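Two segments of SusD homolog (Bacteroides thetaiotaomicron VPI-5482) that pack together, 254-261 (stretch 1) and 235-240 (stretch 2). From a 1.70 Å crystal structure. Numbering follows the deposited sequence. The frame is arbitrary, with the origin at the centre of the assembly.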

# COMPACT_ATOMS: atom_id res chain seq x y z
N TRP A 254 -8.20 -15.81 1.81
CA TRP A 254 -8.59 -14.79 2.77
C TRP A 254 -8.52 -15.35 4.18
O TRP A 254 -9.14 -16.35 4.47
CB TRP A 254 -10.03 -14.34 2.51
CG TRP A 254 -10.59 -13.46 3.56
CD1 TRP A 254 -11.58 -13.81 4.47
CD2 TRP A 254 -10.23 -12.10 3.87
NE1 TRP A 254 -11.83 -12.74 5.31
CE2 TRP A 254 -11.02 -11.70 4.98
CE3 TRP A 254 -9.33 -11.18 3.32
CZ2 TRP A 254 -10.94 -10.42 5.52
CZ3 TRP A 254 -9.26 -9.92 3.88
CH2 TRP A 254 -10.05 -9.55 4.96
N ASP A 255 -7.81 -14.65 5.05
CA ASP A 255 -7.75 -14.97 6.46
C ASP A 255 -7.89 -13.60 7.17
O ASP A 255 -7.00 -12.76 7.06
CB ASP A 255 -6.42 -15.64 6.86
CG ASP A 255 -6.36 -16.02 8.34
OD1 ASP A 255 -7.10 -15.43 9.16
OD2 ASP A 255 -5.50 -16.89 8.70
N PRO A 256 -9.00 -13.38 7.87
CA PRO A 256 -9.20 -12.06 8.46
C PRO A 256 -8.34 -11.76 9.71
O PRO A 256 -8.39 -10.66 10.23
CB PRO A 256 -10.68 -12.11 8.90
CG PRO A 256 -10.87 -13.50 9.31
CD PRO A 256 -10.05 -14.32 8.29
N THR A 257 -7.57 -12.73 10.18
CA THR A 257 -6.75 -12.53 11.36
C THR A 257 -5.88 -11.27 11.30
O THR A 257 -6.00 -10.39 12.15
CB THR A 257 -5.87 -13.77 11.64
OG1 THR A 257 -6.70 -14.91 11.82
CG2 THR A 257 -5.02 -13.55 12.89
N GLU A 258 -5.00 -11.23 10.31
CA GLU A 258 -4.06 -10.12 10.10
C GLU A 258 -4.42 -9.22 8.93
O GLU A 258 -4.18 -8.02 8.96
CB GLU A 258 -2.64 -10.69 9.92
CG GLU A 258 -1.58 -9.60 9.82
CD GLU A 258 -0.15 -10.08 9.96
OE1 GLU A 258 0.11 -11.29 10.21
OE2 GLU A 258 0.70 -9.17 9.81
N SER A 259 -4.93 -9.80 7.86
CA SER A 259 -5.28 -9.03 6.69
C SER A 259 -6.52 -8.17 6.95
O SER A 259 -7.62 -8.68 7.08
CB SER A 259 -5.58 -9.98 5.53
OG SER A 259 -5.77 -9.18 4.38
N LEU A 260 -6.34 -6.87 6.97
CA LEU A 260 -7.44 -5.94 7.22
C LEU A 260 -8.01 -5.38 5.89
O LEU A 260 -9.20 -5.54 5.61
CB LEU A 260 -6.95 -4.84 8.15
CG LEU A 260 -6.50 -5.33 9.54
CD1 LEU A 260 -6.01 -4.12 10.35
CD2 LEU A 260 -7.58 -6.10 10.32
N ILE A 261 -7.15 -4.80 5.04
CA ILE A 261 -7.53 -4.27 3.75
C ILE A 261 -6.65 -4.95 2.71
O ILE A 261 -5.46 -4.71 2.66
CB ILE A 261 -7.40 -2.72 3.67
CG1 ILE A 261 -8.22 -2.07 4.78
CG2 ILE A 261 -7.85 -2.25 2.24
CD1 ILE A 261 -8.05 -0.53 4.89
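Stretch 2, residues 235-240: KHGLLK

Stretch 2 has no regular helix or strand and lies largely extended, Gly237 being nearly fully so (phi/psi -166/-173). The nearest CA pairs are Thr257 with His236 (4.9 Å) and Glu258 with Leu238 (5.3 Å), but there is no strand-like register: Asp255 reaches Leu239 while Leu260 returns to His236, so stretch 2 lies across the bend of stretch 1. Together the two segments bury 413 Å².

Along stretch 1, Trp254 stays out of reach. Asp255 points its CA-to-CB bond toward stretch 2, and its OD2 lies 3.6 Å from Leu239 CD2; its OD1 accepts from Thr257 N (2.9 Å) and Thr257 OG1 (2.7 Å), bracing the turn. Pro256 O receives a weak hydrogen bond from His236 ND1 (2.8 Å), the angle at hydrogen being only 124°. Thr257 O is better aligned, accepting from His236 ND1 (3.1 Å, 144°) and, almost linearly, from Gly237 N (3.0 Å, 170°). Thr257 CB also meets Leu239 CD2 at 3.9 Å.

Glu258, with chi1 and chi2 both t, extends along stretch 2, where OE1 accepts from Leu239 N (2.9 Å, 166°), while OE2 is 3.6 Å from Leu238 CD2. The CA-to-CB bond of Ser259 points away. Leu260 CD2 then covers one face of the His236 ring, 3.7 Å from its centroid and 19° off the normal, a CH-pi contact. Ile261 lies beyond reach.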

# COMPACT_ATOMS: atom_id res chain seq x y z
N LYS A 235 -9.76 -9.20 18.60
CA LYS A 235 -10.38 -9.75 17.40
C LYS A 235 -9.41 -9.98 16.28
O LYS A 235 -9.76 -10.63 15.31
CB LYS A 235 -11.52 -8.82 16.94
CG LYS A 235 -12.66 -8.70 17.95
CD LYS A 235 -13.66 -9.84 17.83
CE LYS A 235 -14.48 -10.04 19.12
NZ LYS A 235 -15.27 -8.82 19.52
N HIS A 236 -8.20 -9.43 16.35
CA HIS A 236 -7.24 -9.58 15.27
C HIS A 236 -5.87 -9.97 15.84
O HIS A 236 -5.66 -9.91 17.06
CB HIS A 236 -7.20 -8.32 14.39
CG HIS A 236 -8.43 -8.15 13.56
ND1 HIS A 236 -8.62 -8.80 12.36
CD2 HIS A 236 -9.58 -7.46 13.80
CE1 HIS A 236 -9.83 -8.51 11.90
NE2 HIS A 236 -10.42 -7.69 12.74
N GLY A 237 -4.98 -10.40 14.97
CA GLY A 237 -3.64 -10.80 15.41
C GLY A 237 -2.68 -10.94 14.27
O GLY A 237 -3.00 -10.61 13.12
N LEU A 238 -1.49 -11.46 14.61
CA LEU A 238 -0.46 -11.74 13.64
C LEU A 238 -0.48 -13.22 13.30
O LEU A 238 -0.62 -14.09 14.21
CB LEU A 238 0.93 -11.38 14.19
CG LEU A 238 1.12 -9.91 14.61
CD1 LEU A 238 2.48 -9.66 15.32
CD2 LEU A 238 0.93 -9.02 13.36
N LEU A 239 -0.34 -13.52 12.02
CA LEU A 239 -0.19 -14.88 11.61
C LEU A 239 1.08 -15.40 12.27
O LEU A 239 2.08 -14.66 12.38
CB LEU A 239 -0.11 -15.06 10.08
CG LEU A 239 -1.31 -14.57 9.28
CD1 LEU A 239 -1.19 -15.03 7.81
CD2 LEU A 239 -2.63 -15.09 9.91
N LYS A 240 1.02 -16.66 12.69
CA LYS A 240 2.18 -17.26 13.37
C LYS A 240 3.44 -17.18 12.50
O LYS A 240 4.50 -16.76 12.97
CB LYS A 240 1.89 -18.72 13.76
CG LYS A 240 3.07 -19.42 14.40
CD LYS A 240 2.71 -20.88 14.80
CE LYS A 240 3.96 -21.62 15.22
NZ LYS A 240 3.69 -22.98 15.81